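Local coordinates for protein malonate decarboxylase subunit alpha (Acinetobacter baumannii ATCC 17978, PDB 6MPR) that probably serves as the acyl-carrier-protein transferase subunit of malonate decarboxylase, exchanging acetyl for malonyl on the carrier protein during breakdown of malonate to acetate, at residues 60-71 and 153-162; 189-200 and 218-229. All coordinates share one frame; numbering follows the deposited sequence.

Interaction 1 of 2, residues 60-71 and 153-162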
loop_
_atom_site.group_PDB
_atom_site.type_symbol
_atom_site.label_atom_id
_atom_site.label_comp_id
_atom_site.label_asym_id
_atom_site.label_seq_id
_atom_site.Cartn_x
_atom_site.Cartn_y
_atom_site.Cartn_z
ATOM N N ASP A 60 1.676 23.417 14.047
ATOM C CA ASP A 60 2.429 22.417 13.294
ATOM C C ASP A 60 1.714 21.076 13.291
ATOM O O ASP A 60 1.154 20.657 14.308
ATOM C CB ASP A 60 3.813 22.214 13.910
ATOM C CG ASP A 60 4.866 23.108 13.309
ATOM O OD1 ASP A 60 4.570 23.816 12.326
ATOM O OD2 ASP A 60 6.005 23.077 13.816
ATOM N N LYS A 61 1.763 20.385 12.147
ATOM C CA LYS A 61 1.500 18.947 12.108
ATOM C C LYS A 61 2.727 18.207 12.635
ATOM O O LYS A 61 3.804 18.286 12.041
ATOM C CB LYS A 61 1.171 18.498 10.684
ATOM C CG LYS A 61 -0.099 19.120 10.126
ATOM C CD LYS A 61 -0.356 18.643 8.698
ATOM C CE LYS A 61 -1.547 19.353 8.065
ATOM N NZ LYS A 61 -1.379 20.832 8.056
ATOM N N VAL A 62 2.563 17.476 13.732
ATOM C CA VAL A 62 3.673 16.829 14.428
ATOM C C VAL A 62 3.371 15.349 14.435
ATOM O O VAL A 62 2.413 14.919 15.081
ATOM C CB VAL A 62 3.831 17.354 15.863
ATOM C CG1 VAL A 62 4.969 16.623 16.582
ATOM C CG2 VAL A 62 4.069 18.877 15.831
ATOM N N VAL A 63 4.174 14.575 13.712
ATOM C CA VAL A 63 4.137 13.120 13.822
ATOM C C VAL A 63 4.917 12.725 15.066
ATOM O O VAL A 63 6.068 13.138 15.237
ATOM C CB VAL A 63 4.742 12.473 12.568
ATOM C CG1 VAL A 63 4.927 10.962 12.767
ATOM C CG2 VAL A 63 3.856 12.753 11.338
ATOM N N LEU A 64 4.309 11.904 15.919
ATOM C CA LEU A 64 4.929 11.468 17.167
ATOM C C LEU A 64 4.789 9.959 17.236
ATOM O O LEU A 64 3.674 9.437 17.120
ATOM C CB LEU A 64 4.263 12.121 18.388
ATOM C CG LEU A 64 4.681 11.606 19.775
ATOM C CD1 LEU A 64 6.167 11.807 19.968
ATOM C CD2 LEU A 64 3.906 12.335 20.871
ATOM N N GLU A 65 5.912 9.258 17.376
ATOM C CA GLU A 65 5.890 7.806 17.533
ATOM C C GLU A 65 5.648 7.445 18.997
ATOM O O GLU A 65 6.395 7.890 19.872
ATOM C CB GLU A 65 7.221 7.210 17.066
ATOM C CG GLU A 65 7.488 7.323 15.563
ATOM C CD GLU A 65 8.815 6.693 15.172
ATOM O OE1 GLU A 65 9.511 6.154 16.054
ATOM O OE2 GLU A 65 9.181 6.763 13.988
ATOM N N GLY A 66 4.588 6.694 19.276
ATOM C CA GLY A 66 3.476 6.547 18.353
ATOM C C GLY A 66 3.452 5.408 17.342
ATOM O O GLY A 66 2.507 5.313 16.553
ATOM N N ASN A 67 4.476 4.561 17.310
ATOM C CA ASN A 67 4.381 3.301 16.581
ATOM C C ASN A 67 3.464 2.358 17.345
ATOM O O ASN A 67 3.145 2.581 18.515
ATOM C CB ASN A 67 5.739 2.600 16.433
ATOM C CG ASN A 67 6.791 3.432 15.738
ATOM O OD1 ASN A 67 6.816 3.525 14.511
ATOM N ND2 ASN A 67 7.720 3.973 16.515
ATOM N N ASN A 68 3.076 1.258 16.708
ATOM C CA ASN A 68 2.270 0.293 17.443
ATOM C C ASN A 68 3.026 -0.258 18.646
ATOM O O ASN A 68 2.428 -0.467 19.712
ATOM C CB ASN A 68 1.807 -0.851 16.551
ATOM C CG ASN A 68 0.884 -1.816 17.299
ATOM O OD1 ASN A 68 -0.315 -1.559 17.448
ATOM N ND2 ASN A 68 1.448 -2.907 17.801
ATOM N N GLN A 69 4.337 -0.477 18.517
ATOM C CA GLN A 69 5.146 -1.018 19.606
ATOM C C GLN A 69 6.144 0.014 20.124
ATOM O O GLN A 69 6.003 0.496 21.250
ATOM C CB GLN A 69 5.852 -2.294 19.133
ATOM C CG GLN A 69 4.895 -3.370 18.624
ATOM C CD GLN A 69 5.574 -4.328 17.660
ATOM O OE1 GLN A 69 5.466 -4.172 16.441
ATOM N NE2 GLN A 69 6.265 -5.319 18.193
ATOM N N LYS A 70 7.152 0.377 19.329
ATOM C CA LYS A 70 8.176 1.329 19.766
ATOM C C LYS A 70 7.574 2.703 20.037
ATOM O O LYS A 70 6.839 3.234 19.203
ATOM C CB LYS A 70 9.257 1.441 18.684
ATOM C CG LYS A 70 10.213 2.607 18.856
ATOM C CD LYS A 70 11.304 2.548 17.788
ATOM C CE LYS A 70 10.791 2.981 16.430
ATOM N NZ LYS A 70 11.831 2.847 15.347
ATOM N N GLN A 71 7.905 3.286 21.196
ATOM C CA GLN A 71 7.449 4.621 21.579
ATOM C C GLN A 71 8.651 5.528 21.787
ATOM O O GLN A 71 9.566 5.195 22.555
ATOM C CB GLN A 71 6.613 4.633 22.875
ATOM C CG GLN A 71 5.468 3.613 22.933
ATOM C CD GLN A 71 4.448 3.860 21.843
ATOM O OE1 GLN A 71 4.050 5.012 21.596
ATOM N NE2 GLN A 71 4.030 2.791 21.170
ATOM N N ASP A 153 -2.261 15.478 2.040
ATOM C CA ASP A 153 -2.937 16.536 2.791
ATOM C C ASP A 153 -2.600 16.558 4.278
ATOM O O ASP A 153 -3.178 17.374 5.006
ATOM C CB ASP A 153 -4.471 16.458 2.610
ATOM C CG ASP A 153 -5.041 15.085 2.931
ATOM O OD1 ASP A 153 -4.247 14.207 3.305
ATOM O OD2 ASP A 153 -6.284 14.892 2.792
ATOM N N LEU A 154 -1.700 15.693 4.747
ATOM C CA LEU A 154 -1.180 15.753 6.109
ATOM C C LEU A 154 0.339 15.808 6.075
ATOM O O LEU A 154 1.025 15.063 6.774
ATOM C CB LEU A 154 -1.635 14.549 6.941
ATOM C CG LEU A 154 -3.130 14.451 7.269
ATOM C CD1 LEU A 154 -3.468 13.198 8.086
ATOM C CD2 LEU A 154 -3.545 15.721 8.005
ATOM N N ILE A 155 0.896 16.687 5.243
ATOM C CA ILE A 155 2.352 16.719 5.087
ATOM C C ILE A 155 2.941 17.208 6.405
ATOM O O ILE A 155 2.572 18.294 6.880
ATOM C CB ILE A 155 2.776 17.603 3.902
ATOM C CG1 ILE A 155 2.186 17.059 2.597
ATOM C CG2 ILE A 155 4.311 17.681 3.825
ATOM C CD1 ILE A 155 2.464 17.947 1.358
ATOM N N PRO A 156 3.826 16.442 7.041
ATOM C CA PRO A 156 4.201 16.753 8.425
ATOM C C PRO A 156 5.243 17.856 8.492
ATOM O O PRO A 156 6.166 17.926 7.673
ATOM C CB PRO A 156 4.755 15.421 8.949
ATOM C CG PRO A 156 5.324 14.764 7.722
ATOM C CD PRO A 156 4.395 15.162 6.582
ATOM N N ASN A 157 5.074 18.734 9.478
ATOM C CA ASN A 157 6.054 19.786 9.755
ATOM C C ASN A 157 7.178 19.319 10.661
ATOM O O ASN A 157 8.303 19.842 10.568
ATOM C CB ASN A 157 5.377 20.985 10.418
ATOM C CG ASN A 157 4.289 21.573 9.566
ATOM O OD1 ASN A 157 3.111 21.522 9.918
ATOM N ND2 ASN A 157 4.678 22.163 8.439
ATOM N N VAL A 158 6.887 18.367 11.551
ATOM C CA VAL A 158 7.827 17.856 12.541
ATOM C C VAL A 158 7.583 16.359 12.665
ATOM O O VAL A 158 6.434 15.906 12.673
ATOM C CB VAL A 158 7.645 18.535 13.917
ATOM C CG1 VAL A 158 8.620 17.949 14.953
ATOM C CG2 VAL A 158 7.794 20.059 13.797
ATOM N N VAL A 159 8.658 15.590 12.751
ATOM C CA VAL A 159 8.564 14.165 13.055
ATOM C C VAL A 159 9.443 13.867 14.263
ATOM O O VAL A 159 10.633 14.207 14.269
ATOM C CB VAL A 159 8.965 13.297 11.851
ATOM C CG1 VAL A 159 8.876 11.825 12.215
ATOM C CG2 VAL A 159 8.056 13.592 10.647
ATOM N N LEU A 160 8.850 13.224 15.275
ATOM C CA LEU A 160 9.509 12.847 16.531
ATOM C C LEU A 160 9.549 11.324 16.576
ATOM O O LEU A 160 8.511 10.670 16.749
ATOM C CB LEU A 160 8.754 13.413 17.734
ATOM C CG LEU A 160 8.500 14.920 17.742
ATOM C CD1 LEU A 160 7.653 15.292 18.982
ATOM C CD2 LEU A 160 9.832 15.666 17.728
ATOM N N SER A 161 10.743 10.753 16.405
ATOM C CA SER A 161 10.902 9.319 16.203
ATOM C C SER A 161 11.956 8.774 17.153
ATOM O O SER A 161 12.630 9.517 17.865
ATOM C CB SER A 161 11.299 8.991 14.752
ATOM O OG SER A 161 10.262 9.308 13.850
ATOM N N ALA A 162 12.094 7.447 17.169
ATOM C CA ALA A 162 13.042 6.776 18.053
ATOM C C ALA A 162 13.847 5.710 17.322
ATOM O O ALA A 162 13.346 5.050 16.406
ATOM C CB ALA A 162 12.319 6.109 19.232
HETATM O O HOH W 1 0.529 22.879 9.903
#
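L160 lies across V62 and L64. Its CD1 sits 3.8 Å from V62 CG1, and its CB is equally near L64 CD1. L75 and L79 of helix 73-79 cover L160 on this face. V62 and V158 share the face and lie side by side. V63 and V159 point to the other face, again side by side, with V63 CB 4.0 Å from V159 CG2. V63 CG2 reaches P156 CB at 3.7 Å. L184 and A188 of helix 181-189 pack on this second face. The two strands are parallel and adjacent in the parallel sheet of an alpha/beta domain, with helices on both faces. V63 N bonds to V158 O, and V63 O accepts from L160 N. At the start of the pairing, N157 stands in for a backbone partner. Its OD1 takes the N-H of K61 at 2.8 Å, in the carbonyl plane and on a lone pair. K61 O in turn accepts from both N157 N and V158 N. The K61 chain runs past the loop, its CD 3.5 Å from I155 O. At the far end E65, buried, extends straight beyond CG and turns one face of its carboxylate to S161 and A162. A162 N meets OE1 from above the carboxylate plane, and S181 OG is a partner of OE2. In one of its two conformers, S161 OG also donates to E65 OE2 at 2.8 Å, from well above the plane. The cis peptide between E65 and G66 starts the turn that brings K70 back. The K70 chain bends at chi3 (75°), and NZ donates to A162 O at 2.9 Å. NZ also bonds S177 O and S181 OG, fixing the ammonium group among oxygens.

Interaction 2 of 2, residues 189-200 and 218-229; sequences AFSDGIVIVQVN and WVDYVVVADQPF
Q198 leaves its strand with CB beside V223, 3.9 Å from V223 CG1. CG sits between the backbone N and the carbonyl carbon (chi1 66°), where it packs on A162 CB of strand 158-163, and the chain runs on extended to the amide. CD approaches A225 CB. At the tip NE2 passes 3.5 Å from A225 CB and also touches F229 CB. NE2 donates to a water that in turn donates to Q227 O. OE1 accepts from L75 N, at the start of helix 73-79, so both ends of the buried amide are held. Strands 194-199 and 221-224 are parallel neighbours in the alpha/beta sheet, crossing at -24°. Their side chains alternate: I196 and Y221 go to the face with Q198 and V223, V197 and V222 to the other. Just ahead of strand 221-224, D220 OD2 takes V195 N at 2.9 Å on its anti lone pair. V195 O accepts from both D220 N and Y221 N. D220 OD1 pairs with K27 and with R342 of the second subunit. F190 turns its edge to the face of W218, a T-shaped pair with planes 81° apart. F190 CE1 lies 3.7 Å from W218 CE2. At the other end of the contact, N200 OD1 accepts from F229 N at 3.0 Å. A water bridging N200 ND2 and F229 O sits over the centre of one face of the F229 ring.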
loop_
_atom_site.group_PDB
_atom_site.type_symbol
_atom_site.label_atom_id
_atom_site.label_comp_id
_atom_site.label_asym_id
_atom_site.label_seq_id
_atom_site.Cartn_x
_atom_site.Cartn_y
_atom_site.Cartn_z
ATOM N N ALA A 189 11.438 14.663 5.661
ATOM C CA ALA A 189 12.816 14.868 5.250
ATOM C C ALA A 189 12.884 15.513 3.874
ATOM O O ALA A 189 13.856 16.207 3.561
ATOM C CB ALA A 189 13.564 13.534 5.268
ATOM N N PHE A 190 11.861 15.310 3.040
ATOM C CA PHE A 190 11.879 15.848 1.687
ATOM C C PHE A 190 10.847 16.952 1.474
ATOM O O PHE A 190 10.461 17.232 0.336
ATOM C CB PHE A 190 11.719 14.694 0.696
ATOM C CG PHE A 190 12.911 13.778 0.701
ATOM C CD1 PHE A 190 12.982 12.708 1.582
ATOM C CD2 PHE A 190 13.997 14.049 -0.103
ATOM C CE1 PHE A 190 14.109 11.892 1.626
ATOM C CE2 PHE A 190 15.134 13.240 -0.058
ATOM C CZ PHE A 190 15.186 12.171 0.803
ATOM N N SER A 191 10.417 17.608 2.543
ATOM C CA SER A 191 9.548 18.771 2.399
ATOM C C SER A 191 9.979 19.893 3.335
ATOM O O SER A 191 9.163 20.762 3.651
ATOM C CB SER A 191 8.086 18.410 2.661
ATOM O OG SER A 191 7.949 17.799 3.947
ATOM N N ASP A 192 11.233 19.878 3.798
ATOM C CA ASP A 192 11.723 20.834 4.782
ATOM C C ASP A 192 10.899 20.800 6.065
ATOM O O ASP A 192 10.671 21.831 6.702
ATOM C CB ASP A 192 11.790 22.237 4.177
ATOM C CG ASP A 192 12.977 22.383 3.242
ATOM O OD1 ASP A 192 14.124 22.464 3.743
ATOM O OD2 ASP A 192 12.770 22.353 2.016
ATOM N N GLY A 193 10.430 19.595 6.442
ATOM C CA GLY A 193 10.022 19.332 7.803
ATOM C C GLY A 193 11.245 19.159 8.685
ATOM O O GLY A 193 12.384 19.160 8.216
ATOM N N ILE A 194 11.013 19.028 9.987
ATOM C CA ILE A 194 12.105 18.879 10.951
ATOM C C ILE A 194 11.987 17.515 11.628
ATOM O O ILE A 194 10.936 17.178 12.191
ATOM C CB ILE A 194 12.108 20.033 11.966
ATOM C CG1 ILE A 194 12.316 21.356 11.209
ATOM C CG2 ILE A 194 13.181 19.798 13.029
ATOM C CD1 ILE A 194 12.384 22.563 12.076
ATOM N N VAL A 195 13.059 16.724 11.554
ATOM C CA VAL A 195 13.066 15.333 12.009
ATOM C C VAL A 195 13.997 15.261 13.211
ATOM O O VAL A 195 15.185 15.588 13.106
ATOM C CB VAL A 195 13.508 14.381 10.884
ATOM C CG1 VAL A 195 13.655 12.918 11.365
ATOM C CG2 VAL A 195 12.511 14.443 9.690
ATOM N N ILE A 196 13.455 14.853 14.356
ATOM C CA ILE A 196 14.223 14.672 15.582
ATOM C C ILE A 196 14.090 13.220 16.002
ATOM O O ILE A 196 12.973 12.721 16.149
ATOM C CB ILE A 196 13.729 15.596 16.708
ATOM C CG1 ILE A 196 13.792 17.060 16.264
ATOM C CG2 ILE A 196 14.548 15.361 17.981
ATOM C CD1 ILE A 196 12.880 17.945 17.038
ATOM N N VAL A 197 15.220 12.551 16.223
ATOM C CA VAL A 197 15.233 11.133 16.584
ATOM C C VAL A 197 15.888 10.979 17.956
ATOM O O VAL A 197 17.067 11.311 18.134
ATOM C CB VAL A 197 15.962 10.278 15.531
ATOM C CG1 VAL A 197 15.795 8.786 15.835
ATOM C CG2 VAL A 197 15.434 10.596 14.126
ATOM N N GLN A 198 15.142 10.449 18.920
ATOM C CA GLN A 198 15.778 10.017 20.158
ATOM C C GLN A 198 16.435 8.653 19.950
ATOM O O GLN A 198 15.888 7.781 19.265
ATOM C CB GLN A 198 14.760 9.964 21.303
ATOM C CG GLN A 198 13.659 8.899 21.125
ATOM C CD GLN A 198 12.992 8.567 22.433
ATOM O OE1 GLN A 198 12.073 9.264 22.865
ATOM N NE2 GLN A 198 13.455 7.499 23.083
ATOM N N VAL A 199 17.630 8.472 20.521
ATOM C CA VAL A 199 18.326 7.191 20.422
ATOM C C VAL A 199 18.748 6.707 21.799
ATOM O O VAL A 199 18.998 7.500 22.714
ATOM C CB VAL A 199 19.557 7.238 19.479
ATOM C CG1 VAL A 199 19.109 7.490 18.039
ATOM C CG2 VAL A 199 20.575 8.289 19.936
ATOM N N ASN A 200 18.847 5.382 21.932
ATOM C CA ASN A 200 19.307 4.796 23.188
ATOM C C ASN A 200 20.783 5.076 23.428
ATOM O O ASN A 200 21.194 5.258 24.581
ATOM C CB ASN A 200 19.072 3.286 23.206
ATOM C CG ASN A 200 17.605 2.929 23.197
ATOM O OD1 ASN A 200 16.741 3.802 23.319
ATOM N ND2 ASN A 200 17.311 1.649 23.052
ATOM N N TRP A 218 18.289 12.520 6.131
ATOM C CA TRP A 218 16.873 12.617 6.486
ATOM C C TRP A 218 16.639 13.198 7.874
ATOM O O TRP A 218 15.488 13.509 8.211
ATOM C CB TRP A 218 16.190 11.238 6.437
ATOM C CG TRP A 218 16.229 10.564 5.108
ATOM C CD1 TRP A 218 17.027 10.878 4.033
ATOM C CD2 TRP A 218 15.442 9.436 4.706
ATOM N NE1 TRP A 218 16.783 10.004 2.996
ATOM C CE2 TRP A 218 15.813 9.116 3.383
ATOM C CE3 TRP A 218 14.463 8.666 5.338
ATOM C CZ2 TRP A 218 15.245 8.053 2.685
ATOM C CZ3 TRP A 218 13.888 7.621 4.631
ATOM C CH2 TRP A 218 14.280 7.332 3.321
ATOM N N VAL A 219 17.686 13.350 8.684
ATOM C CA VAL A 219 17.562 13.639 10.108
ATOM C C VAL A 219 18.117 15.036 10.374
ATOM O O VAL A 219 19.212 15.371 9.914
ATOM C CB VAL A 219 18.310 12.578 10.939
ATOM C CG1 VAL A 219 18.291 12.931 12.430
ATOM C CG2 VAL A 219 17.714 11.178 10.696
ATOM N N ASP A 220 17.383 15.842 11.139
ATOM C CA ASP A 220 17.957 17.133 11.518
ATOM C C ASP A 220 18.654 17.097 12.875
ATOM O O ASP A 220 19.721 17.709 13.035
ATOM C CB ASP A 220 16.868 18.204 11.489
ATOM C CG ASP A 220 16.272 18.337 10.120
ATOM O OD1 ASP A 220 17.006 18.761 9.194
ATOM O OD2 ASP A 220 15.097 17.950 9.953
ATOM N N TYR A 221 18.102 16.374 13.851
ATOM C CA TYR A 221 18.722 16.304 15.167
ATOM C C TYR A 221 18.532 14.929 15.781
ATOM O O TYR A 221 17.535 14.247 15.520
ATOM C CB TYR A 221 18.143 17.328 16.137
ATOM C CG TYR A 221 18.385 18.759 15.739
ATOM C CD1 TYR A 221 19.586 19.399 16.035
ATOM C CD2 TYR A 221 17.404 19.463 15.074
ATOM C CE1 TYR A 221 19.799 20.737 15.659
ATOM C CE2 TYR A 221 17.598 20.776 14.700
ATOM C CZ TYR A 221 18.793 21.408 14.987
ATOM O OH TYR A 221 18.943 22.724 14.608
ATOM N N VAL A 222 19.491 14.542 16.628
ATOM C CA VAL A 222 19.352 13.360 17.466
ATOM C C VAL A 222 19.525 13.793 18.920
ATOM O O VAL A 222 20.134 14.823 19.216
ATOM C CB VAL A 222 20.354 12.236 17.106
ATOM C CG1 VAL A 222 20.192 11.809 15.649
ATOM C CG2 VAL A 222 21.790 12.669 17.402
ATOM N N VAL A 223 18.953 13.003 19.828
ATOM C CA VAL A 223 19.103 13.228 21.263
ATOM C C VAL A 223 19.172 11.866 21.936
ATOM O O VAL A 223 18.411 10.964 21.590
ATOM C CB VAL A 223 17.947 14.080 21.836
ATOM C CG1 VAL A 223 16.589 13.355 21.701
ATOM C CG2 VAL A 223 18.210 14.433 23.292
ATOM N N VAL A 224 20.113 11.703 22.867
ATOM C CA VAL A 224 20.186 10.482 23.662
ATOM C C VAL A 224 19.059 10.516 24.688
ATOM O O VAL A 224 18.949 11.464 25.476
ATOM C CB VAL A 224 21.559 10.350 24.341
ATOM C CG1 VAL A 224 21.610 9.094 25.220
ATOM C CG2 VAL A 224 22.655 10.305 23.302
ATOM N N ALA A 225 18.208 9.491 24.676
ATOM C CA ALA A 225 17.069 9.474 25.584
ATOM C C ALA A 225 17.539 9.306 27.025
ATOM O O ALA A 225 18.615 8.761 27.287
ATOM C CB ALA A 225 16.110 8.344 25.215
ATOM N N ASP A 226 16.714 9.775 27.971
ATOM C CA ASP A 226 17.060 9.601 29.377
ATOM C C ASP A 226 17.068 8.133 29.758
ATOM O O ASP A 226 17.725 7.754 30.733
ATOM C CB ASP A 226 16.102 10.386 30.292
ATOM C CG ASP A 226 14.613 10.092 30.016
ATOM O OD1 ASP A 226 14.285 9.363 29.057
ATOM O OD2 ASP A 226 13.764 10.627 30.769
ATOM N N GLN A 227 16.361 7.306 28.999
ATOM C CA GLN A 227 16.308 5.871 29.219
ATOM C C GLN A 227 15.867 5.225 27.917
ATOM O O GLN A 227 15.300 5.904 27.053
ATOM C CB GLN A 227 15.344 5.527 30.364
ATOM C CG GLN A 227 13.915 5.980 30.098
ATOM C CD GLN A 227 13.014 5.704 31.271
ATOM O OE1 GLN A 227 11.933 5.137 31.122
ATOM N NE2 GLN A 227 13.453 6.103 32.451
ATOM N N PRO A 228 16.154 3.937 27.720
ATOM C CA PRO A 228 15.868 3.311 26.419
ATOM C C PRO A 228 14.403 3.453 26.042
ATOM O O PRO A 228 13.527 3.468 26.912
ATOM C CB PRO A 228 16.244 1.844 26.643
ATOM C CG PRO A 228 17.265 1.887 27.741
ATOM C CD PRO A 228 16.831 3.010 28.644
ATOM N N PHE A 229 14.147 3.566 24.731
ATOM C CA PHE A 229 12.778 3.780 24.270
ATOM C C PHE A 229 11.843 2.688 24.779
ATOM O O PHE A 229 12.217 1.516 24.906
ATOM C CB PHE A 229 12.699 3.908 22.725
ATOM C CG PHE A 229 13.032 2.645 21.937
ATOM C CD1 PHE A 229 12.125 1.588 21.828
ATOM C CD2 PHE A 229 14.216 2.565 21.219
ATOM C CE1 PHE A 229 12.425 0.457 21.074
ATOM C CE2 PHE A 229 14.535 1.446 20.468
ATOM C CZ PHE A 229 13.630 0.375 20.389
HETATM O O HOH W 2 12.866 6.924 25.931
HETATM O O HOH W 3 14.655 0.151 23.929
HETATM O O HOH W 4 19.141 6.051 26.581
#

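From the N terminus, edge strand 42-43 is followed by strand 61-64, where interaction 1 opens. It closes a loop when the chain returns at 158-162, after three further strands of the same sheet (90-94, 111-116, 136-140) have been laid down on the other side of 61-64. Interaction 2 opens only afterwards, at 189-200, and closes a much shorter loop at 218-229. The two contacts are therefore in series and do not cross. They meet between strands 158-163 and 194-199. There V159 N probably bonds I194 O, and Q198 N probably bonds S161 O. Together they set four consecutive strands of one parallel sheet, in the order 221-224, 194-199, 158-163, 61-64. Q71 also packs on F229.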